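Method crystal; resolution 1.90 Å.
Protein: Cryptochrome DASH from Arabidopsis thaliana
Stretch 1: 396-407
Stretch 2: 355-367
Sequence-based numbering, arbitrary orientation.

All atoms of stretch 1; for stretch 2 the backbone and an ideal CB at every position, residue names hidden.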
ATOM      1  N   ILE A 396     -13.091  -9.607  -8.952  1.00 21.99           N
ATOM      2  CA  ILE A 396     -14.505  -9.902  -9.152  1.00 22.32           C
ATOM      3  C   ILE A 396     -15.400  -8.666  -9.028  1.00 23.99           C
ATOM      4  O   ILE A 396     -16.183  -8.373  -9.938  1.00 21.63           O
ATOM      5  CB  ILE A 396     -14.980 -10.989  -8.157  1.00 24.56           C
ATOM      6  CG1 ILE A 396     -14.212 -12.289  -8.411  1.00 23.59           C
ATOM      7  CG2 ILE A 396     -16.474 -11.230  -8.316  1.00 24.33           C
ATOM      8  CD1 ILE A 396     -14.440 -13.356  -7.368  1.00 29.26           C
ATOM      9  N   VAL A 397     -15.282  -7.924  -7.924  1.00 23.27           N
ATOM     10  CA  VAL A 397     -16.130  -6.744  -7.750  1.00 20.47           C
ATOM     11  C   VAL A 397     -15.859  -5.689  -8.814  1.00 23.60           C
ATOM     12  O   VAL A 397     -16.751  -4.916  -9.169  1.00 21.16           O
ATOM     13  CB  VAL A 397     -16.001  -6.111  -6.331  1.00 18.17           C
ATOM     14  CG1 VAL A 397     -16.401  -7.130  -5.288  1.00 19.84           C
ATOM     15  CG2 VAL A 397     -14.576  -5.600  -6.073  1.00 17.16           C
ATOM     16  N   CYS A 398     -14.630  -5.661  -9.325  1.00 24.22           N
ATOM     17  CA  CYS A 398     -14.274  -4.708 -10.377  1.00 23.18           C
ATOM     18  C   CYS A 398     -15.026  -5.075 -11.660  1.00 23.47           C
ATOM     19  O   CYS A 398     -15.638  -4.220 -12.318  1.00 22.81           O
ATOM     20  CB  CYS A 398     -12.761  -4.746 -10.639  1.00 23.17           C
ATOM     21  SG  CYS A 398     -12.273  -3.967 -12.204  1.00 25.09           S
ATOM     22  N   SER A 399     -14.974  -6.349 -12.021  1.00 21.14           N
ATOM     23  CA  SER A 399     -15.667  -6.813 -13.220  1.00 24.57           C
ATOM     24  C   SER A 399     -17.170  -6.561 -13.086  1.00 23.84           C
ATOM     25  O   SER A 399     -17.821  -6.104 -14.021  1.00 26.24           O
ATOM     26  CB  SER A 399     -15.414  -8.313 -13.428  1.00 25.28           C
ATOM     27  OG  SER A 399     -16.066  -8.780 -14.600  1.00 30.00           O
ATOM     28  N   PHE A 400     -17.720  -6.851 -11.911  1.00 26.48           N
ATOM     29  CA  PHE A 400     -19.147  -6.650 -11.685  1.00 26.75           C
ATOM     30  C   PHE A 400     -19.572  -5.193 -11.889  1.00 28.04           C
ATOM     31  O   PHE A 400     -20.563  -4.903 -12.578  1.00 24.89           O
ATOM     32  CB  PHE A 400     -19.530  -7.085 -10.271  1.00 27.89           C
ATOM     33  CG  PHE A 400     -21.009  -7.029 -10.008  1.00 30.39           C
ATOM     34  CD1 PHE A 400     -21.846  -8.052 -10.450  1.00 32.25           C
ATOM     35  CD2 PHE A 400     -21.570  -5.946  -9.336  1.00 27.12           C
ATOM     36  CE1 PHE A 400     -23.221  -7.998 -10.224  1.00 29.69           C
ATOM     37  CE2 PHE A 400     -22.945  -5.880  -9.103  1.00 32.05           C
ATOM     38  CZ  PHE A 400     -23.773  -6.910  -9.550  1.00 31.47           C
ATOM     39  N   LEU A 401     -18.829  -4.274 -11.282  1.00 25.32           N
ATOM     40  CA  LEU A 401     -19.154  -2.860 -11.401  1.00 23.15           C
ATOM     41  C   LEU A 401     -19.088  -2.366 -12.828  1.00 23.89           C
ATOM     42  O   LEU A 401     -19.972  -1.637 -13.292  1.00 25.91           O
ATOM     43  CB  LEU A 401     -18.213  -2.018 -10.538  1.00 24.05           C
ATOM     44  CG  LEU A 401     -18.514  -0.517 -10.612  1.00 27.74           C
ATOM     45  CD1 LEU A 401     -18.315   0.103  -9.242  1.00 28.61           C
ATOM     46  CD2 LEU A 401     -17.630   0.153 -11.661  1.00 23.64           C
ATOM     47  N   VAL A 402     -18.033  -2.762 -13.527  1.00 24.97           N
ATOM     48  CA  VAL A 402     -17.827  -2.337 -14.899  1.00 25.94           C
ATOM     49  C   VAL A 402     -18.695  -3.041 -15.938  1.00 28.56           C
ATOM     50  O   VAL A 402     -19.319  -2.393 -16.775  1.00 27.99           O
ATOM     51  CB  VAL A 402     -16.347  -2.531 -15.321  1.00 27.60           C
ATOM     52  CG1 VAL A 402     -16.185  -2.269 -16.817  1.00 28.13           C
ATOM     53  CG2 VAL A 402     -15.449  -1.599 -14.517  1.00 26.43           C
ATOM     54  N   ARG A 403     -18.731  -4.366 -15.876  1.00 29.94           N
ATOM     55  CA  ARG A 403     -19.463  -5.144 -16.867  1.00 32.11           C
ATOM     56  C   ARG A 403     -20.918  -5.483 -16.577  1.00 32.70           C
ATOM     57  O   ARG A 403     -21.753  -5.430 -17.474  1.00 33.83           O
ATOM     58  CB  ARG A 403     -18.672  -6.417 -17.173  1.00 34.60           C
ATOM     59  CG  ARG A 403     -17.252  -6.104 -17.635  1.00 36.57           C
ATOM     60  CD  ARG A 403     -16.543  -7.300 -18.244  1.00 41.76           C
ATOM     61  NE  ARG A 403     -15.311  -6.882 -18.912  1.00 45.08           N
ATOM     62  CZ  ARG A 403     -14.237  -6.438 -18.270  1.00 43.98           C
ATOM     63  NH1 ARG A 403     -14.251  -6.367 -16.948  1.00 48.04           N
ATOM     64  NH2 ARG A 403     -13.162  -6.044 -18.943  1.00 41.22           N
ATOM     65  N   ASP A 404     -21.228  -5.834 -15.338  1.00 32.78           N
ATOM     66  CA  ASP A 404     -22.599  -6.168 -14.991  1.00 32.84           C
ATOM     67  C   ASP A 404     -23.422  -4.922 -14.703  1.00 32.52           C
ATOM     68  O   ASP A 404     -24.582  -4.835 -15.105  1.00 29.17           O
ATOM     69  CB  ASP A 404     -22.617  -7.116 -13.798  1.00 32.38           C
ATOM     70  CG  ASP A 404     -22.021  -8.468 -14.135  1.00 38.55           C
ATOM     71  OD1 ASP A 404     -22.601  -9.172 -14.994  1.00 37.09           O
ATOM     72  OD2 ASP A 404     -20.972  -8.821 -13.554  1.00 37.18           O
ATOM     73  N   MET A 405     -22.818  -3.948 -14.025  1.00 30.41           N
ATOM     74  CA  MET A 405     -23.518  -2.712 -13.696  1.00 31.13           C
ATOM     75  C   MET A 405     -23.326  -1.621 -14.743  1.00 30.81           C
ATOM     76  O   MET A 405     -24.111  -0.674 -14.802  1.00 31.59           O
ATOM     77  CB  MET A 405     -23.071  -2.191 -12.331  1.00 30.77           C
ATOM     78  CG  MET A 405     -23.381  -3.139 -11.198  1.00 31.20           C
ATOM     79  SD  MET A 405     -22.984  -2.417  -9.613  1.00 36.35           S
ATOM     80  CE  MET A 405     -24.529  -1.703  -9.171  1.00 37.62           C
ATOM     81  N   GLY A 406     -22.285  -1.753 -15.561  1.00 30.55           N
ATOM     82  CA  GLY A 406     -22.019  -0.766 -16.597  1.00 28.95           C
ATOM     83  C   GLY A 406     -21.610   0.610 -16.090  1.00 29.64           C
ATOM     84  O   GLY A 406     -21.799   1.615 -16.779  1.00 30.42           O
ATOM     85  N   LEU A 407     -21.027   0.668 -14.897  1.00 27.55           N
ATOM     86  CA  LEU A 407     -20.622   1.953 -14.323  1.00 27.53           C
ATOM     87  C   LEU A 407     -19.225   2.443 -14.679  1.00 26.11           C
ATOM     88  O   LEU A 407     -18.327   1.658 -14.976  1.00 25.89           O
ATOM     89  CB  LEU A 407     -20.742   1.910 -12.796  1.00 26.32           C
ATOM     90  CG  LEU A 407     -22.150   1.726 -12.226  1.00 29.33           C
ATOM     91  CD1 LEU A 407     -22.084   1.601 -10.713  1.00 31.71           C
ATOM     92  CD2 LEU A 407     -23.020   2.907 -12.630  1.00 31.83           C
ATOM     93  N   UNK A 355     -18.805   5.579 -23.953  1.00 63.53           N
ATOM     94  CA  UNK A 355     -19.727   5.068 -22.901  1.00 62.80           C
ATOM     95  C   UNK A 355     -19.900   5.627 -21.445  1.00 60.50           C
ATOM     96  O   UNK A 355     -19.887   6.829 -21.210  1.00 61.39           O
ATOM     97  CB  UNK A 355     -19.327   3.603 -22.714  1.00 62.80           C
ATOM     98  N   UNK A 356     -20.284   4.703 -20.566  1.00 56.95           N
ATOM     99  CA  UNK A 356     -20.466   4.739 -19.098  1.00 52.10           C
ATOM    100  C   UNK A 356     -21.388   5.610 -18.257  1.00 47.82           C
ATOM    101  O   UNK A 356     -21.388   6.848 -18.315  1.00 48.29           O
ATOM    102  CB  UNK A 356     -19.076   5.047 -18.538  1.00 52.10           C
ATOM    103  N   UNK A 357     -22.164   4.908 -17.449  1.00 42.14           N
ATOM    104  CA  UNK A 357     -23.133   5.487 -16.496  1.00 38.15           C
ATOM    105  C   UNK A 357     -22.467   5.853 -15.169  1.00 36.02           C
ATOM    106  O   UNK A 357     -21.449   5.273 -14.791  1.00 32.50           O
ATOM    107  CB  UNK A 357     -24.280   4.506 -16.243  1.00 38.15           C
ATOM    108  N   UNK A 358     -23.056   6.817 -14.470  1.00 33.79           N
ATOM    109  CA  UNK A 358     -22.568   7.245 -13.164  1.00 35.70           C
ATOM    110  C   UNK A 358     -23.774   7.227 -12.228  1.00 35.98           C
ATOM    111  O   UNK A 358     -23.851   7.992 -11.266  1.00 37.58           O
ATOM    112  CB  UNK A 358     -21.912   8.626 -13.222  1.00 35.70           C
ATOM    113  N   UNK A 359     -24.715   6.337 -12.544  1.00 36.54           N
ATOM    114  CA  UNK A 359     -25.948   6.156 -11.779  1.00 38.63           C
ATOM    115  C   UNK A 359     -25.615   6.030 -10.299  1.00 37.53           C
ATOM    116  O   UNK A 359     -25.078   5.010  -9.857  1.00 36.40           O
ATOM    117  CB  UNK A 359     -26.718   4.926 -12.264  1.00 38.63           C
ATOM    118  N   UNK A 360     -25.956   7.060  -9.533  1.00 37.61           N
ATOM    119  CA  UNK A 360     -25.668   7.085  -8.104  1.00 39.56           C
ATOM    120  C   UNK A 360     -26.324   5.935  -7.341  1.00 40.03           C
ATOM    121  O   UNK A 360     -25.718   5.360  -6.434  1.00 38.12           O
ATOM    122  CB  UNK A 360     -26.127   8.419  -7.511  1.00 39.56           C
ATOM    123  N   UNK A 361     -27.554   5.592  -7.715  1.00 39.47           N
ATOM    124  CA  UNK A 361     -28.268   4.510  -7.049  1.00 38.79           C
ATOM    125  C   UNK A 361     -27.567   3.179  -7.278  1.00 35.64           C
ATOM    126  O   UNK A 361     -27.378   2.399  -6.342  1.00 33.58           O
ATOM    127  CB  UNK A 361     -29.714   4.438  -7.543  1.00 38.79           C
ATOM    128  N   UNK A 362     -27.197   2.913  -8.525  1.00 33.57           N
ATOM    129  CA  UNK A 362     -26.505   1.673  -8.835  1.00 33.09           C
ATOM    130  C   UNK A 362     -25.202   1.627  -8.063  1.00 29.44           C
ATOM    131  O   UNK A 362     -24.886   0.626  -7.423  1.00 28.59           O
ATOM    132  CB  UNK A 362     -26.252   1.541 -10.338  1.00 33.09           C
ATOM    133  N   UNK A 363     -24.448   2.718  -8.119  1.00 30.00           N
ATOM    134  CA  UNK A 363     -23.180   2.768  -7.406  1.00 28.64           C
ATOM    135  C   UNK A 363     -23.358   2.500  -5.912  1.00 29.21           C
ATOM    136  O   UNK A 363     -22.645   1.676  -5.329  1.00 26.75           O
ATOM    137  CB  UNK A 363     -22.514   4.129  -7.617  1.00 28.64           C
ATOM    138  N   UNK A 364     -24.310   3.185  -5.285  1.00 27.23           N
ATOM    139  CA  UNK A 364     -24.513   2.992  -3.861  1.00 28.08           C
ATOM    140  C   UNK A 364     -24.845   1.558  -3.463  1.00 26.39           C
ATOM    141  O   UNK A 364     -24.463   1.120  -2.378  1.00 25.20           O
ATOM    142  CB  UNK A 364     -25.633   3.918  -3.383  1.00 28.08           C
ATOM    143  N   UNK A 365     -25.537   0.823  -4.332  1.00 27.58           N
ATOM    144  CA  UNK A 365     -25.893  -0.564  -4.017  1.00 28.07           C
ATOM    145  C   UNK A 365     -24.634  -1.434  -3.965  1.00 27.99           C
ATOM    146  O   UNK A 365     -24.549  -2.373  -3.172  1.00 27.10           O
ATOM    147  CB  UNK A 365     -26.879  -1.115  -5.049  1.00 28.07           C
ATOM    148  N   UNK A 366     -23.668  -1.111  -4.822  1.00 27.04           N
ATOM    149  CA  UNK A 366     -22.387  -1.812  -4.885  1.00 25.12           C
ATOM    150  C   UNK A 366     -21.606  -1.433  -3.626  1.00 26.19           C
ATOM    151  O   UNK A 366     -21.135  -2.288  -2.878  1.00 23.62           O
ATOM    152  CB  UNK A 366     -21.611  -1.460  -6.155  1.00 25.12           C
ATOM    153  N   UNK A 367     -21.493  -0.130  -3.402  1.00 24.34           N
ATOM    154  CA  UNK A 367     -20.774   0.415  -2.260  1.00 26.58           C
ATOM    155  C   UNK A 367     -21.295  -0.129  -0.929  1.00 26.95           C
ATOM    156  O   UNK A 367     -20.514  -0.542  -0.058  1.00 23.35           O
ATOM    157  CB  UNK A 367     -20.870   1.942  -2.269  1.00 26.58           C
TER

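At 355, phi/psi of 26/-151 is unusual, and nothing of stretch 1 lies within 5.5 Å of the ideal CB; many residues would do. It is Lys 355, poorly ordered.

Position 356 also has positive phi (60°), and its CB points sideways, 4.7 Å from Gly 406 O. A long or flat side chain could reach across Gly 406. Trp 356 does: its CE3 lies 3.5 Å from Gly 406 O, which sits at the ring edge, and its CH2 is 4.3 Å from Val 402 CG1.

At 357 the extended backbone (-85/154) pairs with Leu 407 in a single bridge, CA to CA 4.8 Å. The amide N gives a weak hydrogen bond to Gly 406 O (3.4 Å), available to any residue but proline. With Leu 407 CD2 4.1 Å from the ideal CB, a small side chain suits. Ser 357 places OG 3.7 Å from Leu 407 CD2.

Position 358 points away, leaving the choice open: Gln 358.

Position 359 immediately precedes the helix, so Asp, Asn, Ser or Thr would be natural. Asp 359 caps it, OD1 accepting from N of 362 at 2.8 Å, while its own N donates to Ser 357 OG at 2.9 Å.

Positions 360 and 361 have nothing of stretch 1 near their CBs; polar residues fit, and they are Gln 360 and Lys 361.

At 362 CB points toward stretch 1, 3.9 Å from Met 405 CE and 4.2 Å from Leu 407 CD1. An aliphatic residue suits these apolar neighbours. Leu 362 brings CD2 to 3.6 Å from Met 405 CE.

Position 363 is sideways, CB 4.0 Å from Leu 407 CD1, so an apolar residue is plausible. Phe 363 has Leu 401 CD1 at its ring edge, 4.5 Å from CD1 of the ring.

Position 364 points away and favours a polar residue: Glu 364.

At 365, sideways, Met 405 CE is 4.8 Å from CB, room for something small. Ser 365 OG donates to Leu 362 O (2.6 Å).

Position 366 points toward stretch 1, among Met 405 SD (3.8 Å from the ideal CB), Leu 401 and Phe 400. A large apolar side chain fits; one with a donor could also reach Val 397 O. Trp 366 does both: NE1 donates to Val 397 O (3.2 Å), and Leu 401 CD1 sits over its face, 3.5 Å from CD2.

Position 367 points away, so many residues, polar ones included, would suit; it is Arg 367, whose NH2 makes a long salt bridge to Glu 364 OE2 (3.9 Å).

Stretch 2 355-367: KWSQDQKLFESWR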
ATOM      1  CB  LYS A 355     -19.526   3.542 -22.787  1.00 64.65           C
ATOM      2  CG  LYS A 355     -20.700   2.728 -22.232  1.00 67.92           C
ATOM      3  CD  LYS A 355     -21.443   2.039 -23.335  1.00 70.33           C
ATOM      4  CE  LYS A 355     -22.268   0.953 -22.734  1.00 72.05           C
ATOM      5  NZ  LYS A 355     -23.264   0.330 -23.619  1.00 72.67           N
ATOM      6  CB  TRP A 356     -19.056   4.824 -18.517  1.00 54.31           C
ATOM      7  CG  TRP A 356     -18.138   4.006 -19.299  1.00 58.52           C
ATOM      8  CD1 TRP A 356     -17.159   4.458 -20.126  1.00 59.39           C
ATOM      9  CD2 TRP A 356     -18.154   2.583 -19.428  1.00 61.86           C
ATOM     10  NE1 TRP A 356     -16.566   3.409 -20.778  1.00 62.56           N
ATOM     11  CE2 TRP A 356     -17.159   2.243 -20.365  1.00 63.56           C
ATOM     12  CE3 TRP A 356     -18.915   1.562 -18.846  1.00 63.20           C
ATOM     13  CZ2 TRP A 356     -16.902   0.918 -20.738  1.00 64.94           C
ATOM     14  CZ3 TRP A 356     -18.664   0.239 -19.217  1.00 64.98           C
ATOM     15  CH2 TRP A 356     -17.664  -0.070 -20.155  1.00 64.43           C
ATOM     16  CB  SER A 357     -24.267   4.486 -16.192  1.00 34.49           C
ATOM     17  OG  SER A 357     -25.033   4.881 -15.051  1.00 34.46           O
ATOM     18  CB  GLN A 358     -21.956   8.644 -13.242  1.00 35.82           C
ATOM     19  CG  GLN A 358     -20.807   8.745 -14.238  1.00 36.38           C
ATOM     20  CD  GLN A 358     -20.051  10.061 -14.136  1.00 40.55           C
ATOM     21  OE1 GLN A 358     -20.577  11.063 -13.635  1.00 38.16           O
ATOM     22  NE2 GLN A 358     -18.811  10.070 -14.623  1.00 37.71           N
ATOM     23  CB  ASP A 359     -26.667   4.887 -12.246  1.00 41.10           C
ATOM     24  CG  ASP A 359     -27.988   4.661 -11.528  1.00 45.22           C
ATOM     25  OD1 ASP A 359     -28.064   4.897 -10.303  1.00 47.72           O
ATOM     26  OD2 ASP A 359     -28.955   4.228 -12.190  1.00 51.53           O
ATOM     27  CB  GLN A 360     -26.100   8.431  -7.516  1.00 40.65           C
ATOM     28  CG  GLN A 360     -25.520   8.742  -6.141  1.00 45.61           C
ATOM     29  CD  GLN A 360     -23.997   8.653  -6.102  1.00 49.25           C
ATOM     30  OE1 GLN A 360     -23.312   9.013  -7.064  1.00 48.53           O
ATOM     31  NE2 GLN A 360     -23.462   8.187  -4.975  1.00 48.45           N
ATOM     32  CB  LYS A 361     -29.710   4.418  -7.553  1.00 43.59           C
ATOM     33  CG  LYS A 361     -30.755   4.686  -6.482  1.00 51.73           C
ATOM     34  CD  LYS A 361     -32.114   4.117  -6.878  1.00 57.25           C
ATOM     35  CE  LYS A 361     -32.037   2.604  -7.065  1.00 61.41           C
ATOM     36  NZ  LYS A 361     -32.992   1.867  -6.186  1.00 64.58           N
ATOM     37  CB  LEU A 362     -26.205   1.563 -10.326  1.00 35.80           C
ATOM     38  CG  LEU A 362     -27.260   0.857 -11.174  1.00 40.08           C
ATOM     39  CD1 LEU A 362     -26.704   0.627 -12.570  1.00 39.44           C
ATOM     40  CD2 LEU A 362     -27.628  -0.473 -10.536  1.00 40.92           C
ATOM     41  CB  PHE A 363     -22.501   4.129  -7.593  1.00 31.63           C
ATOM     42  CG  PHE A 363     -21.271   4.298  -6.749  1.00 29.16           C
ATOM     43  CD1 PHE A 363     -20.142   3.520  -6.983  1.00 31.42           C
ATOM     44  CD2 PHE A 363     -21.272   5.170  -5.665  1.00 34.27           C
ATOM     45  CE1 PHE A 363     -19.029   3.603  -6.139  1.00 31.84           C
ATOM     46  CE2 PHE A 363     -20.168   5.261  -4.816  1.00 32.98           C
ATOM     47  CZ  PHE A 363     -19.046   4.475  -5.053  1.00 33.41           C
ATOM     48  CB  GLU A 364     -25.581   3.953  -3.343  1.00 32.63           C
ATOM     49  CG  GLU A 364     -25.165   5.406  -3.516  1.00 42.41           C
ATOM     50  CD  GLU A 364     -26.103   6.383  -2.842  1.00 48.46           C
ATOM     51  OE1 GLU A 364     -27.282   6.027  -2.628  1.00 51.77           O
ATOM     52  OE2 GLU A 364     -25.657   7.514  -2.539  1.00 50.20           O
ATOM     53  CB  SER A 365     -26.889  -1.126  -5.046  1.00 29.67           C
ATOM     54  OG  SER A 365     -26.310  -1.258  -6.334  1.00 36.03           O
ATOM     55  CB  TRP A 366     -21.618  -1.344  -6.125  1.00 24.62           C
ATOM     56  CG  TRP A 366     -20.264  -1.969  -6.358  1.00 27.36           C
ATOM     57  CD1 TRP A 366     -20.003  -3.213  -6.887  1.00 23.96           C
ATOM     58  CD2 TRP A 366     -18.985  -1.348  -6.155  1.00 25.04           C
ATOM     59  NE1 TRP A 366     -18.645  -3.391  -7.033  1.00 25.24           N
ATOM     60  CE2 TRP A 366     -17.996  -2.266  -6.590  1.00 23.27           C
ATOM     61  CE3 TRP A 366     -18.578  -0.103  -5.649  1.00 24.21           C
ATOM     62  CZ2 TRP A 366     -16.626  -1.976  -6.536  1.00 23.49           C
ATOM     63  CZ3 TRP A 366     -17.208   0.185  -5.596  1.00 22.39           C
ATOM     64  CH2 TRP A 366     -16.253  -0.749  -6.040  1.00 20.74           C
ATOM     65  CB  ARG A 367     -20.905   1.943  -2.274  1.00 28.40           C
ATOM     66  CG  ARG A 367     -20.148   2.654  -1.174  1.00 31.96           C
ATOM     67  CD  ARG A 367     -20.603   4.098  -1.064  1.00 33.56           C
ATOM     68  NE  ARG A 367     -21.933   4.182  -0.464  1.00 36.69           N
ATOM     69  CZ  ARG A 367     -22.683   5.280  -0.455  1.00 38.91           C
ATOM     70  NH1 ARG A 367     -22.237   6.399  -1.016  1.00 37.34           N
ATOM     71  NH2 ARG A 367     -23.887   5.257   0.103  1.00 38.71           N
TER
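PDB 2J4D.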